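Local coordinates for nitrogenase iron-molybdenum cofactor biosynthesis protein NifB (Methanothermobacter thermautotrophicus, PDB 7JMA) that probably catalyses the radical SAM-dependent carbide insertion that couples two [4Fe-4S] clusters into the [8Fe-9S-C] precursor of the nitrogenase iron-molybdenum cofactor, at residues S219-I224 / K252-F257; K152-V157 / E168-L173; I84-P89 / F99-K104; S195-G200 / E241-V246; H205-A210 / N248-I253. One frame throughout, in Å; residues are numbered along the deposited sequence.

Interaction 1. Residues S219-I224 / K252-F257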
# COMPACT_ATOMS: atom_id res chain seq x y z
N SER A 219 9.38 2.00 -7.95
CA SER A 219 10.52 1.13 -8.24
C SER A 219 10.15 -0.28 -8.65
O SER A 219 10.94 -0.93 -9.34
CB SER A 219 11.46 1.04 -7.04
OG SER A 219 12.11 2.28 -6.79
N LEU A 220 8.97 -0.76 -8.24
CA LEU A 220 8.64 -2.16 -8.39
C LEU A 220 7.13 -2.27 -8.37
O LEU A 220 6.46 -1.47 -7.72
CB LEU A 220 9.27 -2.98 -7.25
CG LEU A 220 9.00 -4.47 -7.15
CD1 LEU A 220 9.69 -5.18 -8.29
CD2 LEU A 220 9.50 -4.97 -5.81
N MET A 221 6.61 -3.23 -9.12
CA MET A 221 5.19 -3.54 -9.08
C MET A 221 5.00 -4.98 -8.66
O MET A 221 5.76 -5.87 -9.07
CB MET A 221 4.53 -3.30 -10.42
CG MET A 221 3.07 -2.99 -10.28
SD MET A 221 2.51 -1.98 -11.64
CE MET A 221 1.08 -2.93 -12.10
N ASN A 222 3.98 -5.22 -7.85
CA ASN A 222 3.63 -6.56 -7.41
C ASN A 222 2.19 -6.79 -7.85
O ASN A 222 1.28 -6.12 -7.36
CB ASN A 222 3.77 -6.70 -5.89
CG ASN A 222 3.57 -8.12 -5.40
OD1 ASN A 222 3.59 -9.07 -6.18
ND2 ASN A 222 3.38 -8.26 -4.10
N ILE A 223 2.00 -7.70 -8.80
CA ILE A 223 0.67 -8.08 -9.26
C ILE A 223 0.13 -9.16 -8.34
O ILE A 223 0.74 -10.23 -8.20
CB ILE A 223 0.68 -8.57 -10.72
CG1 ILE A 223 1.63 -7.73 -11.57
CG2 ILE A 223 -0.73 -8.54 -11.30
CD1 ILE A 223 1.15 -6.32 -11.78
N ILE A 224 -1.00 -8.89 -7.72
CA ILE A 224 -1.64 -9.79 -6.76
C ILE A 224 -2.93 -10.29 -7.39
O ILE A 224 -3.72 -9.48 -7.87
CB ILE A 224 -1.93 -9.08 -5.42
CG1 ILE A 224 -0.64 -8.52 -4.82
CG2 ILE A 224 -2.63 -10.03 -4.45
CD1 ILE A 224 0.49 -9.52 -4.81
N LYS A 252 7.99 -5.37 -18.93
CA LYS A 252 8.59 -4.55 -19.98
C LYS A 252 8.58 -3.07 -19.63
O LYS A 252 9.28 -2.29 -20.28
CB LYS A 252 7.87 -4.79 -21.31
N ILE A 253 7.81 -2.68 -18.61
CA ILE A 253 7.66 -1.29 -18.22
C ILE A 253 8.36 -1.00 -16.89
O ILE A 253 8.99 0.05 -16.75
CB ILE A 253 6.16 -0.92 -18.16
CG1 ILE A 253 5.58 -0.91 -19.59
CG2 ILE A 253 5.93 0.37 -17.42
CD1 ILE A 253 4.27 -1.64 -19.71
N ILE A 254 8.26 -1.90 -15.93
CA ILE A 254 8.77 -1.67 -14.58
C ILE A 254 9.12 -3.03 -13.99
O ILE A 254 8.46 -4.03 -14.34
CB ILE A 254 7.72 -0.91 -13.74
CG1 ILE A 254 8.22 -0.57 -12.33
CG2 ILE A 254 6.45 -1.73 -13.65
CD1 ILE A 254 7.33 0.43 -11.62
N PRO A 255 10.14 -3.15 -13.13
CA PRO A 255 10.42 -4.43 -12.49
C PRO A 255 9.20 -4.98 -11.75
O PRO A 255 8.40 -4.22 -11.19
CB PRO A 255 11.56 -4.10 -11.52
CG PRO A 255 12.27 -2.97 -12.18
CD PRO A 255 11.18 -2.14 -12.83
N VAL A 256 9.07 -6.30 -11.75
CA VAL A 256 7.94 -6.99 -11.16
C VAL A 256 8.45 -7.90 -10.06
O VAL A 256 9.47 -8.58 -10.23
CB VAL A 256 7.14 -7.79 -12.21
CG1 VAL A 256 6.02 -8.59 -11.54
CG2 VAL A 256 6.57 -6.86 -13.25
N PHE A 257 7.75 -7.93 -8.93
CA PHE A 257 8.12 -8.82 -7.85
C PHE A 257 7.84 -10.27 -8.23
O PHE A 257 6.74 -10.61 -8.68
CB PHE A 257 7.36 -8.47 -6.57
CG PHE A 257 7.63 -9.40 -5.43
CD1 PHE A 257 8.76 -9.24 -4.65
CD2 PHE A 257 6.76 -10.44 -5.13
CE1 PHE A 257 9.02 -10.10 -3.59
CE2 PHE A 257 7.01 -11.30 -4.08
CZ PHE A 257 8.15 -11.13 -3.31
O HOH W 1 4.17 -9.90 -8.74

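Interaction 2. Residues K152-V157 / E168-L173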
# COMPACT_ATOMS: atom_id res chain seq x y z
N LYS A 152 -15.55 1.44 -10.05
CA LYS A 152 -16.14 0.13 -9.81
C LYS A 152 -15.39 -0.65 -8.73
O LYS A 152 -15.85 -1.73 -8.34
CB LYS A 152 -16.18 -0.67 -11.12
CG LYS A 152 -16.96 0.03 -12.23
CD LYS A 152 -16.98 -0.79 -13.51
N ILE A 153 -14.27 -0.13 -8.25
CA ILE A 153 -13.46 -0.80 -7.26
C ILE A 153 -13.64 -0.22 -5.85
O ILE A 153 -13.54 -0.96 -4.87
CB ILE A 153 -11.97 -0.72 -7.69
CG1 ILE A 153 -11.76 -1.50 -9.00
CG2 ILE A 153 -11.03 -1.23 -6.60
CD1 ILE A 153 -10.38 -1.27 -9.66
N TYR A 154 -13.92 1.07 -5.73
CA TYR A 154 -14.02 1.72 -4.43
C TYR A 154 -15.44 2.23 -4.23
O TYR A 154 -16.00 2.87 -5.13
CB TYR A 154 -13.03 2.87 -4.31
CG TYR A 154 -11.61 2.40 -4.49
CD1 TYR A 154 -11.01 2.46 -5.73
CD2 TYR A 154 -10.89 1.86 -3.42
CE1 TYR A 154 -9.71 2.02 -5.92
CE2 TYR A 154 -9.57 1.42 -3.60
CZ TYR A 154 -9.00 1.50 -4.86
OH TYR A 154 -7.70 1.07 -5.08
N SER A 155 -16.00 1.96 -3.06
CA SER A 155 -17.36 2.44 -2.83
C SER A 155 -17.37 3.81 -2.17
O SER A 155 -18.18 4.67 -2.54
CB SER A 155 -18.16 1.43 -2.01
OG SER A 155 -17.53 1.16 -0.78
N PHE A 156 -16.48 4.06 -1.21
CA PHE A 156 -16.37 5.40 -0.65
C PHE A 156 -14.98 5.61 -0.07
O PHE A 156 -14.20 4.67 0.14
CB PHE A 156 -17.47 5.67 0.40
CG PHE A 156 -17.36 4.84 1.66
CD1 PHE A 156 -18.09 3.68 1.79
CD2 PHE A 156 -16.55 5.26 2.72
CE1 PHE A 156 -18.03 2.92 2.96
CE2 PHE A 156 -16.46 4.49 3.88
CZ PHE A 156 -17.21 3.32 3.99
N VAL A 157 -14.69 6.88 0.20
CA VAL A 157 -13.41 7.33 0.72
C VAL A 157 -13.69 8.41 1.75
O VAL A 157 -14.59 9.23 1.57
CB VAL A 157 -12.53 7.84 -0.45
CG1 VAL A 157 -11.53 8.85 0.01
CG2 VAL A 157 -11.89 6.65 -1.17
N GLU A 168 -16.21 10.21 -7.66
CA GLU A 168 -15.46 11.23 -6.93
C GLU A 168 -14.57 10.60 -5.87
O GLU A 168 -13.46 11.09 -5.62
CB GLU A 168 -16.41 12.24 -6.29
CG GLU A 168 -15.68 13.41 -5.66
CD GLU A 168 -16.61 14.55 -5.25
OE1 GLU A 168 -16.28 15.72 -5.56
OE2 GLU A 168 -17.66 14.28 -4.62
N ALA A 169 -15.03 9.53 -5.22
CA ALA A 169 -14.18 8.84 -4.26
C ALA A 169 -12.89 8.34 -4.92
O ALA A 169 -11.79 8.59 -4.41
CB ALA A 169 -14.94 7.67 -3.62
N PHE A 170 -13.00 7.64 -6.05
CA PHE A 170 -11.80 7.16 -6.72
C PHE A 170 -10.91 8.31 -7.18
O PHE A 170 -9.67 8.22 -7.12
CB PHE A 170 -12.13 6.28 -7.91
CG PHE A 170 -10.91 5.93 -8.71
CD1 PHE A 170 -10.01 4.99 -8.24
CD2 PHE A 170 -10.63 6.61 -9.90
CE1 PHE A 170 -8.85 4.69 -8.96
CE2 PHE A 170 -9.48 6.31 -10.61
CZ PHE A 170 -8.59 5.35 -10.14
N GLU A 171 -11.51 9.38 -7.70
CA GLU A 171 -10.70 10.48 -8.21
C GLU A 171 -9.87 11.11 -7.10
O GLU A 171 -8.70 11.47 -7.31
CB GLU A 171 -11.59 11.51 -8.90
CG GLU A 171 -12.15 11.00 -10.22
CD GLU A 171 -13.17 11.93 -10.84
OE1 GLU A 171 -13.75 12.76 -10.11
OE2 GLU A 171 -13.38 11.83 -12.07
N VAL A 172 -10.44 11.23 -5.91
CA VAL A 172 -9.71 11.75 -4.75
C VAL A 172 -8.61 10.77 -4.34
O VAL A 172 -7.45 11.17 -4.14
CB VAL A 172 -10.69 12.02 -3.59
CG1 VAL A 172 -9.92 12.35 -2.30
CG2 VAL A 172 -11.66 13.14 -3.95
N LEU A 173 -8.95 9.48 -4.21
CA LEU A 173 -7.95 8.48 -3.85
C LEU A 173 -6.83 8.45 -4.89
O LEU A 173 -5.64 8.46 -4.54
CB LEU A 173 -8.59 7.10 -3.73
CG LEU A 173 -7.61 5.95 -3.51
CD1 LEU A 173 -6.77 6.13 -2.23
CD2 LEU A 173 -8.33 4.62 -3.50

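Interaction 3. Residues I84-P89 / F99-K104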
# COMPACT_ATOMS: atom_id res chain seq x y z
N ILE A 84 11.08 -4.17 10.11
CA ILE A 84 9.83 -4.00 10.86
C ILE A 84 8.86 -3.19 10.02
O ILE A 84 9.23 -2.20 9.38
CB ILE A 84 10.06 -3.32 12.23
CG1 ILE A 84 10.75 -1.96 12.08
CG2 ILE A 84 10.90 -4.22 13.13
CD1 ILE A 84 11.25 -1.39 13.40
N GLY A 85 7.60 -3.61 10.02
CA GLY A 85 6.62 -2.97 9.17
C GLY A 85 5.29 -2.82 9.86
O GLY A 85 4.97 -3.52 10.82
N VAL A 86 4.51 -1.87 9.37
CA VAL A 86 3.12 -1.69 9.76
C VAL A 86 2.29 -1.81 8.50
O VAL A 86 2.52 -1.06 7.54
CB VAL A 86 2.87 -0.32 10.42
CG1 VAL A 86 1.34 -0.11 10.62
CG2 VAL A 86 3.63 -0.21 11.75
N ALA A 87 1.33 -2.73 8.49
CA ALA A 87 0.54 -2.93 7.29
C ALA A 87 -0.95 -3.01 7.54
O ALA A 87 -1.72 -3.04 6.58
CB ALA A 87 0.98 -4.22 6.57
N GLY A 88 -1.38 -3.03 8.78
CA GLY A 88 -2.78 -3.28 9.02
C GLY A 88 -3.10 -3.21 10.49
O GLY A 88 -2.30 -2.78 11.31
N PRO A 89 -4.31 -3.65 10.84
CA PRO A 89 -5.32 -4.27 9.98
C PRO A 89 -6.06 -3.32 9.04
O PRO A 89 -6.66 -3.79 8.06
CB PRO A 89 -6.31 -4.86 10.98
CG PRO A 89 -5.64 -4.82 12.31
CD PRO A 89 -4.68 -3.70 12.26
N PHE A 99 2.64 6.32 13.73
CA PHE A 99 3.72 7.28 13.82
C PHE A 99 4.37 7.26 15.20
O PHE A 99 5.58 7.47 15.31
CB PHE A 99 3.20 8.68 13.46
CG PHE A 99 2.55 8.74 12.11
CD1 PHE A 99 3.29 9.02 10.97
CD2 PHE A 99 1.19 8.48 11.97
CE1 PHE A 99 2.69 9.06 9.73
CE2 PHE A 99 0.59 8.52 10.73
CZ PHE A 99 1.34 8.80 9.61
N GLU A 100 3.59 7.00 16.26
CA GLU A 100 4.19 6.84 17.58
C GLU A 100 5.14 5.65 17.60
O GLU A 100 6.24 5.72 18.17
CB GLU A 100 3.11 6.67 18.65
N PHE A 101 4.75 4.55 16.94
CA PHE A 101 5.59 3.36 16.90
C PHE A 101 6.88 3.63 16.14
O PHE A 101 7.97 3.26 16.60
CB PHE A 101 4.82 2.20 16.26
CG PHE A 101 5.67 0.99 15.97
CD1 PHE A 101 6.02 0.12 16.99
CD2 PHE A 101 6.13 0.74 14.68
CE1 PHE A 101 6.81 -0.99 16.73
CE2 PHE A 101 6.92 -0.36 14.41
CZ PHE A 101 7.27 -1.24 15.44
N PHE A 102 6.79 4.23 14.95
CA PHE A 102 8.03 4.46 14.21
C PHE A 102 8.92 5.50 14.89
O PHE A 102 10.14 5.45 14.74
CB PHE A 102 7.73 4.85 12.76
CG PHE A 102 7.37 3.67 11.90
CD1 PHE A 102 8.25 2.61 11.75
CD2 PHE A 102 6.14 3.60 11.28
CE1 PHE A 102 7.93 1.51 10.99
CE2 PHE A 102 5.80 2.50 10.50
CZ PHE A 102 6.68 1.45 10.36
N LYS A 103 8.33 6.43 15.65
CA LYS A 103 9.16 7.35 16.43
C LYS A 103 10.01 6.58 17.43
O LYS A 103 11.23 6.80 17.53
CB LYS A 103 8.27 8.36 17.16
CG LYS A 103 7.80 9.53 16.31
CD LYS A 103 6.84 10.43 17.07
CE LYS A 103 6.59 11.74 16.33
NZ LYS A 103 5.13 11.97 16.13
N LYS A 104 9.40 5.64 18.16
CA LYS A 104 10.13 4.86 19.15
C LYS A 104 11.11 3.89 18.49
O LYS A 104 12.21 3.67 19.01
CB LYS A 104 9.15 4.10 20.04
CG LYS A 104 8.12 4.98 20.72
CD LYS A 104 7.05 4.13 21.40
CE LYS A 104 5.84 4.96 21.80
NZ LYS A 104 6.20 5.98 22.83

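Interaction 4. Residues S195-G200 / E241-V246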
# COMPACT_ATOMS: atom_id res chain seq x y z
N SER A 195 -0.88 -4.08 -7.13
CA SER A 195 -2.09 -3.97 -7.94
C SER A 195 -2.80 -5.31 -7.94
O SER A 195 -2.19 -6.34 -8.25
CB SER A 195 -1.75 -3.54 -9.37
OG SER A 195 -1.03 -2.31 -9.35
N VAL A 196 -4.08 -5.30 -7.59
CA VAL A 196 -4.89 -6.52 -7.61
C VAL A 196 -5.42 -6.75 -9.02
O VAL A 196 -6.07 -5.88 -9.61
CB VAL A 196 -6.04 -6.43 -6.59
CG1 VAL A 196 -6.91 -7.71 -6.65
CG2 VAL A 196 -5.49 -6.19 -5.18
N LEU A 197 -5.15 -7.93 -9.56
CA LEU A 197 -5.61 -8.29 -10.89
C LEU A 197 -7.06 -8.76 -10.79
O LEU A 197 -7.33 -9.81 -10.20
CB LEU A 197 -4.71 -9.35 -11.49
CG LEU A 197 -5.10 -9.89 -12.85
CD1 LEU A 197 -5.20 -8.74 -13.83
CD2 LEU A 197 -4.08 -10.91 -13.31
N ILE A 198 -7.98 -7.99 -11.34
CA ILE A 198 -9.41 -8.31 -11.28
C ILE A 198 -9.85 -8.69 -12.69
O ILE A 198 -10.05 -7.81 -13.54
CB ILE A 198 -10.25 -7.15 -10.74
CG1 ILE A 198 -9.76 -6.71 -9.36
CG2 ILE A 198 -11.73 -7.56 -10.66
CD1 ILE A 198 -10.07 -5.26 -9.03
N PRO A 199 -10.01 -9.98 -12.98
CA PRO A 199 -10.37 -10.39 -14.34
C PRO A 199 -11.68 -9.75 -14.77
O PRO A 199 -12.66 -9.74 -14.01
CB PRO A 199 -10.49 -11.91 -14.23
CG PRO A 199 -9.66 -12.26 -13.04
CD PRO A 199 -9.83 -11.13 -12.08
N GLY A 200 -11.69 -9.20 -15.97
CA GLY A 200 -12.88 -8.56 -16.50
C GLY A 200 -13.12 -7.15 -16.00
O GLY A 200 -14.15 -6.57 -16.33
N GLU A 241 -2.30 -18.56 -16.32
CA GLU A 241 -1.86 -18.03 -17.60
C GLU A 241 -2.03 -16.52 -17.65
O GLU A 241 -1.17 -15.80 -18.17
CB GLU A 241 -2.63 -18.69 -18.75
N GLN A 242 -3.12 -16.01 -17.08
CA GLN A 242 -3.34 -14.57 -17.11
C GLN A 242 -2.40 -13.84 -16.16
O GLN A 242 -1.82 -12.81 -16.55
CB GLN A 242 -4.80 -14.24 -16.77
CG GLN A 242 -5.20 -12.83 -17.16
CD GLN A 242 -6.58 -12.44 -16.68
OE1 GLN A 242 -7.00 -12.83 -15.59
NE2 GLN A 242 -7.29 -11.67 -17.49
N ILE A 243 -2.20 -14.35 -14.94
CA ILE A 243 -1.34 -13.67 -13.98
C ILE A 243 0.09 -13.60 -14.50
O ILE A 243 0.80 -12.61 -14.30
CB ILE A 243 -1.41 -14.34 -12.59
CG1 ILE A 243 -0.77 -15.73 -12.61
CG2 ILE A 243 -2.84 -14.41 -12.08
CD1 ILE A 243 -0.23 -16.19 -11.27
N GLU A 244 0.55 -14.65 -15.17
CA GLU A 244 1.91 -14.59 -15.68
C GLU A 244 1.98 -13.84 -17.00
O GLU A 244 3.02 -13.24 -17.30
CB GLU A 244 2.51 -16.00 -15.80
CG GLU A 244 2.88 -16.58 -14.44
CD GLU A 244 4.00 -15.80 -13.74
OE1 GLU A 244 4.74 -15.06 -14.43
OE2 GLU A 244 4.10 -15.90 -12.50
N ARG A 245 0.89 -13.83 -17.77
CA ARG A 245 0.83 -12.95 -18.93
C ARG A 245 0.98 -11.49 -18.52
O ARG A 245 1.80 -10.76 -19.08
CB ARG A 245 -0.49 -13.17 -19.68
N VAL A 246 0.19 -11.05 -17.53
CA VAL A 246 0.22 -9.64 -17.16
C VAL A 246 1.55 -9.29 -16.49
O VAL A 246 2.09 -8.20 -16.69
CB VAL A 246 -0.97 -9.27 -16.26
CG1 VAL A 246 -2.29 -9.35 -17.04
CG2 VAL A 246 -1.01 -10.12 -15.01

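Interaction 5. Residues H205-A210 / N248-I253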
# COMPACT_ATOMS: atom_id res chain seq x y z
N HIS A 205 -5.81 -3.31 -17.98
CA HIS A 205 -5.51 -1.98 -17.51
C HIS A 205 -4.24 -1.94 -16.66
O HIS A 205 -3.75 -0.84 -16.35
CB HIS A 205 -6.71 -1.47 -16.70
CG HIS A 205 -6.53 -0.11 -16.12
ND1 HIS A 205 -6.29 1.00 -16.89
CD2 HIS A 205 -6.59 0.32 -14.83
CE1 HIS A 205 -6.19 2.06 -16.10
NE2 HIS A 205 -6.37 1.67 -14.85
N ILE A 206 -3.70 -3.10 -16.28
CA ILE A 206 -2.57 -3.13 -15.37
C ILE A 206 -1.34 -2.47 -15.99
O ILE A 206 -0.56 -1.82 -15.28
CB ILE A 206 -2.28 -4.57 -14.93
CG1 ILE A 206 -3.54 -5.22 -14.34
CG2 ILE A 206 -1.15 -4.61 -13.93
CD1 ILE A 206 -3.98 -4.63 -13.04
N VAL A 207 -1.14 -2.59 -17.31
CA VAL A 207 0.04 -1.96 -17.90
C VAL A 207 -0.11 -0.43 -17.89
O VAL A 207 0.89 0.29 -17.82
CB VAL A 207 0.31 -2.49 -19.32
CG1 VAL A 207 0.98 -3.85 -19.25
CG2 VAL A 207 -0.97 -2.57 -20.12
N ASP A 208 -1.34 0.08 -17.95
CA ASP A 208 -1.56 1.51 -17.79
C ASP A 208 -1.16 1.96 -16.39
O ASP A 208 -0.52 3.00 -16.21
CB ASP A 208 -3.02 1.88 -18.05
CG ASP A 208 -3.49 1.46 -19.42
OD1 ASP A 208 -2.76 1.71 -20.40
OD2 ASP A 208 -4.59 0.87 -19.51
N ILE A 209 -1.55 1.18 -15.37
CA ILE A 209 -1.09 1.46 -14.01
C ILE A 209 0.43 1.53 -13.98
O ILE A 209 1.02 2.49 -13.46
CB ILE A 209 -1.61 0.40 -13.03
CG1 ILE A 209 -3.14 0.38 -13.01
CG2 ILE A 209 -1.10 0.69 -11.61
CD1 ILE A 209 -3.68 -0.75 -12.17
N ALA A 210 1.08 0.51 -14.54
CA ALA A 210 2.53 0.43 -14.48
C ALA A 210 3.18 1.65 -15.13
O ALA A 210 4.12 2.22 -14.57
CB ALA A 210 3.02 -0.86 -15.15
N ASN A 248 4.43 -10.60 -17.23
CA ASN A 248 5.41 -10.49 -18.30
C ASN A 248 5.26 -9.19 -19.07
O ASN A 248 6.26 -8.57 -19.46
CB ASN A 248 5.30 -11.69 -19.25
CG ASN A 248 5.73 -12.98 -18.60
OD1 ASN A 248 6.48 -12.97 -17.62
ND2 ASN A 248 5.27 -14.11 -19.14
N GLU A 249 4.02 -8.74 -19.29
CA GLU A 249 3.81 -7.46 -19.94
C GLU A 249 4.26 -6.30 -19.06
O GLU A 249 4.90 -5.36 -19.54
CB GLU A 249 2.34 -7.30 -20.32
CG GLU A 249 2.07 -7.41 -21.81
CD GLU A 249 0.83 -6.64 -22.24
OE1 GLU A 249 -0.24 -6.84 -21.61
OE2 GLU A 249 0.92 -5.83 -23.19
N VAL A 250 3.91 -6.34 -17.77
CA VAL A 250 4.29 -5.26 -16.87
C VAL A 250 5.80 -5.17 -16.77
O VAL A 250 6.36 -4.07 -16.67
CB VAL A 250 3.62 -5.45 -15.50
CG1 VAL A 250 4.14 -4.44 -14.49
CG2 VAL A 250 2.11 -5.33 -15.63
N GLU A 251 6.48 -6.31 -16.81
CA GLU A 251 7.94 -6.35 -16.69
C GLU A 251 8.63 -5.54 -17.78
O GLU A 251 9.76 -5.07 -17.58
CB GLU A 251 8.41 -7.81 -16.74
CG GLU A 251 9.68 -8.09 -15.96
CD GLU A 251 9.96 -9.58 -15.86
OE1 GLU A 251 9.94 -10.27 -16.90
OE2 GLU A 251 10.19 -10.06 -14.73
N LYS A 252 7.99 -5.37 -18.93
CA LYS A 252 8.59 -4.55 -19.98
C LYS A 252 8.58 -3.07 -19.63
O LYS A 252 9.28 -2.29 -20.28
CB LYS A 252 7.87 -4.79 -21.31
N ILE A 253 7.81 -2.68 -18.61
CA ILE A 253 7.66 -1.29 -18.22
C ILE A 253 8.36 -1.00 -16.89
O ILE A 253 8.99 0.05 -16.75
CB ILE A 253 6.16 -0.92 -18.16
CG1 ILE A 253 5.58 -0.91 -19.59
CG2 ILE A 253 5.93 0.37 -17.42
CD1 ILE A 253 4.27 -1.64 -19.71

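Interaction 1. Residues S219-I224 / K252-F257
Leu-220 and Phe-257 cross obliquely, and the leucine lies mainly against the backbone leading into the ring. Its CG is anti to the backbone N (chi1 177°). From there CD1 sits 3.3 Å from Pro-255 O and close to Phe-257 N, while CD2 touches Phe-257 CB. Asn-222 meets the same phenylalanine differently. The two side chains lie side by side and point the same way, with Asn-222 OD1 3.6 Å from Phe-257 CD2. The amide and ring planes are turned 62° apart.

A single parallel beta bridge, Met-221 with Val-256, joins the backbones. Met-221 N donates to Pro-255 O at 2.9 Å. Met-221 O accepts from Phe-257 N at 2.9 Å. The segment 252-257 thus adds one bridge to strand 220-225, the outermost strand of the six-stranded parallel sheet, whose other neighbour is strand 190-197. This sheet is the core of the radical SAM fold.

Ile-254 points toward the strand. Its CG2 is 4.1 Å from Met-221 CB, and its CD1 comes near Leu-220 N. The end of Met-221 leads away, onto Ile-206 and Ala-210 of helix 206-216. Val-256 turns away from the strand, and its side chain touches Val-250 and Arg-247 of helix 240-251. Its CG1 still touches Met-221 O. Pro-255 rests its ring CG and CD on Ser-219 O.

One water joins Asn-222, Ile-223 and Phe-257. It accepts from Ile-223 N at 3.1 Å. It is also hydrogen-bonded to Asn-222 OD1 at 2.8 Å and to Phe-257 O at 2.7 Å.

Interaction 2. Residues K152-V157 / E168-L173
Leu-173 lays its CD2 methyl over one face of the Tyr-154 ring. This is a CH-pi contact, with CD2 3.5 Å from the ring centroid and 17° off the normal. The two side chains cross at about a right angle. Leu-173 CG is anti to its backbone N (chi1 174°), which carries CD2 out to the tyrosine. On the opposite ring face sits CG2 of Ile-153, so the tyrosine is held between two aliphatic groups. Tyr-154 CD1 meets the edge of the phenylalanine ring of Phe-170, 3.7 Å from Phe-170 CD1.

Further along, Val-157 CB packs on Ala-169 CB at 4.0 Å, and Val-157 CG2 is 3.8 Å from Ala-169 O. The small alanine lets strand and helix come close here.

The Tyr-154 hydroxyl is hydrogen-bonded to Asn-143 ND2. An alanine here would probably leave Asn-143 ND2 without this mate and open a gap beside Leu-173 CD2 and Phe-170.

Tyr-154 also touches Cys-42 on strand 40-42. The [4Fe-4S] cluster that this cysteine binds is absent from this apo model. Its ligands, Cys-38, Cys-42 and Cys-45, have the CX3CX2C spacing characteristic of radical SAM enzymes.

Interaction 3. Residues I84-P89 / F99-K104
Strand 84-86, with Ile-84 and Val-86 turned to the helix, runs nearly antiparallel to helix 99-104, with Phe-101 and Phe-102; the axes are 166° apart in direction and 10.1 Å apart at closest approach. This separation is bridged by side chains, without polar bonds.

Val-86 CG2 touches both rings. It meets CE2 and CZ of Phe-102, lying 3.7 Å from Phe-102 CE2. The same methyl is 4.0 Å from Phe-101 CD2. Ile-84 makes looser contacts. Its CD1 is 4.5 Å from Phe-101 CZ, and its backbone O faces the edge of the Phe-102 ring near CE1.

The two phenylalanines also pack on each other. Phe-101 CG is anti to its backbone N (chi1 171°), whereas Phe-102 CG is anti to its carbonyl carbon (chi1 -79°). These different first torsions send the rings from adjacent helix positions to the same Val-86 methyl. Phe-101 turns a rim atom, CD2, to the face of Phe-102, 4.0 Å above the plane of that ring and over its centre. Together they present an apolar surface to the strand.

Strand 83-86, helix 96-108 and strand 113-118 make a beta-alpha-beta unit of the parallel sheet. Phe-102 also packs on Lys-114 and Met-116 of strand 113-118. Its side chain is about 6 Å from that of Cys-115, which binds a [4Fe-4S] cluster absent here. Phe-101 leans on Ala-68 and Ile-69 of helix 65-76, and Ile-84 on Val-72 of that helix.

Interaction 4. Residues S195-G200 / E241-V246
Leu-197 reaches from strand 195-197 to Val-246 and Ile-243 on helix 241-246. Its CB points toward the helix. CG is anti to the backbone N (chi1 177°) and carries the two methyls on. CD1 turns to Ile-206 of helix 206-216. CD2 is the tip that makes the contact. It meets Val-246 CG2 at 3.6 Å, with the two side chains tip to tip. It also meets Ile-243 CG2 at 3.9 Å, where the side chains cross at about a right angle. Gln-242 OE1 is a more distant neighbour, 4.2 Å from Leu-197 CD2.

Val-246 CG2 lies between the backbone N and the carbonyl carbon, an orientation that aims it at Leu-197 CD2. The rest of Ile-243 leads away.

The strand belongs to the six-stranded parallel sheet of the radical SAM fold. Helix 240-251 comes after the last strand of that sheet, 220-225. Its Val-246 packs on Ile-223 of that strand, and Ile-223 also touches Leu-197 of the neighbouring strand. Segment axes are 10.7 Å apart and 141° apart in direction.

Beyond the strand, Pro-199 meets Gln-242. The glutamine chain is extended beyond CG and brings OE1 against CG and CB of Pro-199, 3.7 Å from Pro-199 CG. Gln-242 also touches Asp-203. Asn-202 secures the turn after the strand: its OD1 takes the N-H of Ile-198, and its ND2 binds Val-196 O.

Interaction 5. Residues H205-A210 / N248-I253
Glu-249 is the first residue of its segment to touch, setting CB 3.9 Å from Val-207 CG1. Its chain is extended beyond CG, and OE1 also passes near that methyl.

Val-250 follows and uses both methyls. CG1 is anti to the backbone N (chi1 173°) and meets Ala-210 CB at 3.8 Å. CG2 lies 3.7 Å from Ile-206 CG2 and also touches Val-207 CG1. The nearest CA atoms, Val-207 CA and Val-250 CA, are 5.5 Å apart.

The chain then turns. Lys-252 N bonds to Glu-249 O, and Ile-253 N to Val-250 O at 2.8 Å. This brings Ile-253 back toward the other helix. Its CG2 rests on the Ala-210 backbone, 3.8 Å from Ala-210 C. Its CD1 reaches Val-207 CG1 at 4.0 Å, the two side chains crossing at about a right angle. An alanine in place of Ile-253 would take CD1 from Val-207 CG1 and CG2 from Ala-210, and would probably leave a gap between the two segments.

Ile-206, Ala-210 and Val-250 all also touch Met-221 of strand 220-225. Helices 206-216 and 240-251 thus lie against the same strand of the parallel sheet, the layered alpha/beta arrangement of the radical SAM domain, with helix 240-251 following its last strand.

How the interactions relate
Interactions 1, 4 and 5 form one cluster, with centres 8 to 13 Å apart. Interaction 1 uses strand 220-225, interaction 4 the neighbouring strand 190-197, and interaction 5 helix 206-216; interactions 4 and 5 both use helix 240-251. Interactions 1 and 5 overlap at Lys-252 and Ile-253. The three gather at the edge of the parallel sheet formed by strand 220-225. Interaction 3 lies toward the other edge, about 25 Å from interaction 1 between centres. Interaction 2 sits on a separate antiparallel sheet and touches interaction 4 through Ile-153 and Ile-198. Along the chain, interaction 3 comes first, then 2, then the interleaved three. Interactions 2 and 3 lie near cysteines that bind iron-sulfur clusters; interactions 4 and 5 lie away from them.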